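Local coordinates for methane monooxygenase regulatory protein B (Methylococcus capsulatus, PDB 4GAM) that regulates soluble methane monooxygenase, probably by docking on the hydroxylase component and tuning its oxidation of methane to methanol, at residues 35-40 / 78-83; 85-90 / 121-126. All coordinates share one frame; numbering follows the deposited sequence.

Interaction 1 of 2, residues 35-40 / 78-83; sequences SDTVVL and WIKANG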
loop_
_atom_site.group_PDB
_atom_site.type_symbol
_atom_site.label_atom_id
_atom_site.label_comp_id
_atom_site.label_asym_id
_atom_site.label_seq_id
_atom_site.Cartn_x
_atom_site.Cartn_y
_atom_site.Cartn_z
ATOM N N SER D 35 -5.915 26.710 29.842
ATOM C CA SER D 35 -5.291 25.428 30.151
ATOM C C SER D 35 -3.842 25.355 29.665
ATOM O O SER D 35 -3.547 25.658 28.507
ATOM C CB SER D 35 -6.117 24.291 29.548
ATOM O OG SER D 35 -5.452 23.048 29.682
ATOM N N ASP D 36 -2.940 24.951 30.558
ATOM C CA ASP D 36 -1.526 24.807 30.218
ATOM C C ASP D 36 -1.238 23.427 29.640
ATOM O O ASP D 36 -0.082 23.046 29.467
ATOM C CB ASP D 36 -0.642 25.041 31.449
ATOM C CG ASP D 36 -0.650 23.860 32.412
ATOM O OD1 ASP D 36 -1.703 23.203 32.549
ATOM O OD2 ASP D 36 0.400 23.587 33.036
ATOM N N THR D 37 -2.296 22.680 29.347
ATOM C CA THR D 37 -2.146 21.301 28.904
ATOM C C THR D 37 -2.047 21.188 27.392
ATOM O O THR D 37 -1.998 22.190 26.681
ATOM C CB THR D 37 -3.301 20.409 29.404
ATOM O OG1 THR D 37 -4.522 20.789 28.755
ATOM C CG2 THR D 37 -3.465 20.539 30.912
ATOM N N VAL D 38 -2.012 19.950 26.916
ATOM C CA VAL D 38 -1.881 19.665 25.498
ATOM C C VAL D 38 -2.584 18.343 25.219
ATOM O O VAL D 38 -2.591 17.446 26.065
ATOM C CB VAL D 38 -0.386 19.616 25.072
ATOM C CG1 VAL D 38 0.061 18.192 24.748
ATOM C CG2 VAL D 38 -0.135 20.540 23.897
ATOM N N VAL D 39 -3.209 18.233 24.053
ATOM C CA VAL D 39 -3.906 17.005 23.697
ATOM C C VAL D 39 -3.358 16.406 22.408
ATOM O O VAL D 39 -3.333 17.059 21.363
ATOM C CB VAL D 39 -5.423 17.225 23.566
ATOM C CG1 VAL D 39 -6.127 15.917 23.217
ATOM C CG2 VAL D 39 -5.982 17.815 24.850
ATOM N N LEU D 40 -2.914 15.157 22.497
ATOM C CA LEU D 40 -2.408 14.436 21.341
ATOM C C LEU D 40 -3.270 13.207 21.070
ATOM O O LEU D 40 -3.529 12.408 21.969
ATOM C CB LEU D 40 -0.953 14.033 21.572
ATOM C CG LEU D 40 -0.215 13.395 20.396
ATOM C CD1 LEU D 40 -0.406 14.221 19.134
ATOM C CD2 LEU D 40 1.264 13.248 20.727
ATOM N N TRP D 78 -5.858 8.537 23.448
ATOM C CA TRP D 78 -6.075 9.894 23.911
ATOM C C TRP D 78 -4.966 10.260 24.894
ATOM O O TRP D 78 -4.963 9.807 26.035
ATOM C CB TRP D 78 -7.456 10.006 24.555
ATOM C CG TRP D 78 -7.851 11.393 24.953
ATOM C CD1 TRP D 78 -8.477 12.329 24.177
ATOM C CD2 TRP D 78 -7.668 11.993 26.239
ATOM N NE1 TRP D 78 -8.686 13.478 24.900
ATOM C CE2 TRP D 78 -8.199 13.298 26.169
ATOM C CE3 TRP D 78 -7.103 11.556 27.441
ATOM C CZ2 TRP D 78 -8.179 14.169 27.258
ATOM C CZ3 TRP D 78 -7.086 12.421 28.518
ATOM C CH2 TRP D 78 -7.623 13.711 28.421
ATOM N N ILE D 79 -4.013 11.062 24.428
ATOM C CA ILE D 79 -2.876 11.483 25.241
ATOM C C ILE D 79 -3.044 12.934 25.688
ATOM O O ILE D 79 -3.463 13.783 24.903
ATOM C CB ILE D 79 -1.540 11.341 24.464
ATOM C CG1 ILE D 79 -1.273 9.885 24.102
ATOM C CG2 ILE D 79 -0.375 11.878 25.264
ATOM C CD1 ILE D 79 -1.558 9.568 22.660
ATOM N N LYS D 80 -2.724 13.210 26.947
ATOM C CA LYS D 80 -2.825 14.558 27.491
ATOM C C LYS D 80 -1.708 14.812 28.496
ATOM O O LYS D 80 -1.539 14.057 29.452
ATOM C CB LYS D 80 -4.192 14.761 28.149
ATOM C CG LYS D 80 -4.387 16.102 28.847
ATOM C CD LYS D 80 -5.844 16.525 28.765
ATOM C CE LYS D 80 -6.141 17.753 29.603
ATOM N NZ LYS D 80 -7.513 18.270 29.328
ATOM N N ALA D 81 -0.942 15.875 28.272
ATOM C CA ALA D 81 0.174 16.211 29.150
ATOM C C ALA D 81 0.187 17.698 29.472
ATOM O O ALA D 81 -0.554 18.478 28.873
ATOM C CB ALA D 81 1.493 15.801 28.515
ATOM N N ASN D 82 1.034 18.083 30.420
ATOM C CA ASN D 82 1.174 19.481 30.801
ATOM C C ASN D 82 2.328 20.171 30.082
ATOM O O ASN D 82 3.488 19.788 30.235
ATOM C CB ASN D 82 1.347 19.614 32.316
ATOM C CG ASN D 82 0.028 19.596 33.056
ATOM O OD1 ASN D 82 -0.413 18.555 33.541
ATOM N ND2 ASN D 82 -0.615 20.757 33.142
ATOM N N GLY D 83 1.999 21.189 29.295
ATOM C CA GLY D 83 3.012 21.989 28.634
ATOM C C GLY D 83 3.262 21.578 27.199
ATOM O O GLY D 83 2.952 22.330 26.276
#

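Interaction 2 of 2, residues 85-90 / 121-126; sequences IEVDCD and NKFTIT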
loop_
_atom_site.group_PDB
_atom_site.type_symbol
_atom_site.label_atom_id
_atom_site.label_comp_id
_atom_site.label_asym_id
_atom_site.label_seq_id
_atom_site.Cartn_x
_atom_site.Cartn_y
_atom_site.Cartn_z
ATOM N N ILE D 85 4.608 17.967 24.349
ATOM C CA ILE D 85 5.093 16.620 24.051
ATOM C C ILE D 85 5.982 16.662 22.809
ATOM O O ILE D 85 5.598 17.221 21.783
ATOM C CB ILE D 85 3.940 15.623 23.780
ATOM C CG1 ILE D 85 2.916 15.643 24.914
ATOM C CG2 ILE D 85 4.487 14.209 23.576
ATOM C CD1 ILE D 85 1.705 14.784 24.648
ATOM N N GLU D 86 7.170 16.075 22.906
ATOM C CA GLU D 86 8.073 15.994 21.764
ATOM C C GLU D 86 8.286 14.547 21.335
ATOM O O GLU D 86 8.418 13.650 22.170
ATOM C CB GLU D 86 9.419 16.647 22.086
ATOM C CG GLU D 86 9.342 18.134 22.389
ATOM C CD GLU D 86 10.714 18.764 22.537
ATOM O OE1 GLU D 86 11.180 18.914 23.686
ATOM O OE2 GLU D 86 11.329 19.104 21.502
ATOM N N VAL D 87 8.315 14.325 20.026
ATOM C CA VAL D 87 8.555 12.997 19.479
ATOM C C VAL D 87 9.757 13.010 18.538
ATOM O O VAL D 87 9.676 13.529 17.424
ATOM C CB VAL D 87 7.319 12.469 18.719
ATOM C CG1 VAL D 87 7.594 11.090 18.137
ATOM C CG2 VAL D 87 6.111 12.428 19.636
ATOM N N ASP D 88 10.877 12.454 18.993
ATOM C CA ASP D 88 12.030 12.277 18.119
ATOM C C ASP D 88 11.790 11.053 17.246
ATOM O O ASP D 88 11.639 9.939 17.747
ATOM C CB ASP D 88 13.322 12.118 18.919
ATOM C CG ASP D 88 14.554 12.093 18.030
ATOM O OD1 ASP D 88 14.509 12.698 16.937
ATOM O OD2 ASP D 88 15.565 11.471 18.419
ATOM N N CYS D 89 11.752 11.268 15.936
ATOM C CA CYS D 89 11.338 10.226 15.007
ATOM C C CYS D 89 12.507 9.416 14.464
ATOM O O CYS D 89 12.311 8.372 13.844
ATOM C CB CYS D 89 10.517 10.831 13.869
ATOM S SG CYS D 89 9.006 11.659 14.431
ATOM N N ASP D 90 13.723 9.901 14.694
ATOM C CA ASP D 90 14.916 9.130 14.373
ATOM C C ASP D 90 15.105 8.097 15.475
ATOM O O ASP D 90 15.709 7.044 15.269
ATOM C CB ASP D 90 16.143 10.041 14.272
ATOM C CG ASP D 90 15.982 11.129 13.219
ATOM O OD1 ASP D 90 15.210 10.931 12.255
ATOM O OD2 ASP D 90 16.634 12.185 13.355
ATOM N N ASN D 121 13.321 16.332 11.773
ATOM C CA ASN D 121 12.645 15.075 12.089
ATOM C C ASN D 121 12.242 14.998 13.563
ATOM O O ASN D 121 12.247 13.924 14.168
ATOM C CB ASN D 121 13.517 13.876 11.710
ATOM C CG ASN D 121 13.662 13.711 10.210
ATOM O OD1 ASN D 121 13.496 14.665 9.448
ATOM N ND2 ASN D 121 13.971 12.492 9.779
ATOM N N LYS D 122 11.890 16.145 14.132
ATOM C CA LYS D 122 11.518 16.222 15.538
ATOM C C LYS D 122 10.167 16.912 15.689
ATOM O O LYS D 122 10.075 18.140 15.638
ATOM C CB LYS D 122 12.594 16.969 16.328
ATOM C CG LYS D 122 13.043 16.258 17.597
ATOM C CD LYS D 122 14.555 16.361 17.797
ATOM C CE LYS D 122 14.999 15.631 19.061
ATOM N NZ LYS D 122 16.480 15.637 19.243
ATOM N N PHE D 123 9.120 16.112 15.870
ATOM C CA PHE D 123 7.763 16.634 16.007
ATOM C C PHE D 123 7.454 17.046 17.446
ATOM O O PHE D 123 7.613 16.261 18.376
ATOM C CB PHE D 123 6.745 15.599 15.521
ATOM C CG PHE D 123 5.314 15.997 15.752
ATOM C CD1 PHE D 123 4.641 16.778 14.827
ATOM C CD2 PHE D 123 4.637 15.578 16.890
ATOM C CE1 PHE D 123 3.320 17.143 15.037
ATOM C CE2 PHE D 123 3.316 15.941 17.106
ATOM C CZ PHE D 123 2.657 16.722 16.178
ATOM N N THR D 124 7.003 18.282 17.619
ATOM C CA THR D 124 6.667 18.784 18.944
ATOM C C THR D 124 5.313 19.489 18.961
ATOM O O THR D 124 4.973 20.234 18.039
ATOM C CB THR D 124 7.770 19.721 19.494
ATOM O OG1 THR D 124 7.183 20.719 20.339
ATOM C CG2 THR D 124 8.511 20.403 18.356
ATOM N N ILE D 125 4.538 19.227 20.009
ATOM C CA ILE D 125 3.254 19.889 20.222
ATOM C C ILE D 125 3.261 20.605 21.572
ATOM O O ILE D 125 3.601 20.010 22.593
ATOM C CB ILE D 125 2.076 18.889 20.139
ATOM C CG1 ILE D 125 0.783 19.544 20.627
ATOM C CG2 ILE D 125 2.378 17.619 20.928
ATOM C CD1 ILE D 125 -0.361 18.573 20.795
ATOM N N THR D 126 2.901 21.885 21.576
ATOM C CA THR D 126 3.054 22.701 22.777
ATOM C C THR D 126 1.867 23.624 23.054
ATOM O O THR D 126 1.035 23.875 22.179
ATOM C CB THR D 126 4.354 23.533 22.717
ATOM O OG1 THR D 126 4.310 24.581 23.693
ATOM C CG2 THR D 126 4.517 24.141 21.342
#

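Interaction 1 of 2, residues 35-40 / 78-83
Two inner strands of the four-stranded antiparallel sheet of this MmoB/DmpM-family protein, 37-43 and 76-82, pair here at an axis separation of 4.6 Å. At Leu-40 and Ile-79 the backbone is gripped twice: Leu-40 N to Ile-79 O is 2.8 Å, its donor above the carbonyl plane, while Ile-79 N meets Leu-40 O nearly along the C=O axis. Val-38 and Ala-81 form the other hydrogen-bonded pair; Ala-81 N reaches Val-38 O at 3.2 Å, and the return bond is weak. On the face carrying Val-38, Leu-40, Ile-79 and Ala-81, the CB atoms of Leu-40 and Ile-79 meet at 4.0 Å, and the side chains of Val-38, Leu-40 and Ile-79 touch Ile-85 of strand 84-88. The other face, with Thr-37, Val-39 and Lys-80, turns to the chain of another protein. There Lys-80, bent at chi2 (148°), lays CE 3.5 Å from Thr-37 OG1, while its NZ forms a salt bridge outside this strand pair, with an acidic side chain of that other protein. Val-39 CG1 approaches the Trp-78 ring obliquely, 3.9 Å from NE1. Before the strand, Ser-35 OG accepts from Thr-37 N, an ST turn. Gly-83 N bonds Asp-36 O at 2.8 Å, and Asn-82 ND2 gives Asp-36 OD2 a weak bond while OD1 of Asn-82 is held by Asn-6.

Interaction 2 of 2, residues 85-90 / 121-126
Ile-125 lays its CG2 branch over the backbone of Ile-85, 3.4 Å from Ile-85 O and 3.8 Å from Ile-85 CB. This branch occupies the crowded position between its own N and carbonyl carbon, while CG1 stands anti to the N (chi1 169°). The same two residues form a hydrogen-bonded antiparallel pair: Ile-125 N donates to Ile-85 O almost straight (173°), and Ile-85 N donates back to Ile-125 O. At the next hydrogen-bonded pair, two residues along, Val-87 N to Phe-123 O is 2.6 Å, nearly along the C=O axis; Phe-123 N returns to Val-87 O from above the carbonyl plane. Val-87 CG2 comes to the edge of the Phe-123 ring, 4.4 Å from CD2. On the opposite face Glu-86 and Thr-124 run side by side, CG to CB 3.7 Å, and Glu-86 OE1 is salt-bridged to Lys-84. Lys-122 crosses Asp-88 obliquely, but NZ stays 4.2 Å from Asp-88 OD1, beyond a salt bridge. Where the strand gives way to helix 89-96, Cys-89 N bonds Asn-121 O, and Asn-121 ND2 reaches the syn lone pair of Asp-90 OD1 at 3.2 Å. Val-87, Cys-89 and Phe-123 pack against helix 102-105, Ile-85 and Ile-125 meet strand 37-43, and strand 122-126 is the middle of a three-stranded antiparallel sheet, between 84-88 and 115-118.

Overall arrangement
From the N terminus, strand 37-43 leads into helix 46-63 and strand 69-72 before the chain returns as strand 76-82, so interaction 1 closes a connection of 37 residues. The chain then passes from 76-82 straight into strand 84-88, where interaction 2 opens; helices 89-96 and 102-105 and strands 109-113 and 115-118 follow before 122-126 closes it. The two contacts thus run in series, neither nested nor crossed, their centres about 14 Å apart. Each belongs to a different antiparallel sheet, and the sheets pack together: Val-38 CG2 lies 3.5 Å from Ile-125 CG1, and Ile-79 CG2 is 3.6 Å from Ile-85 CD1.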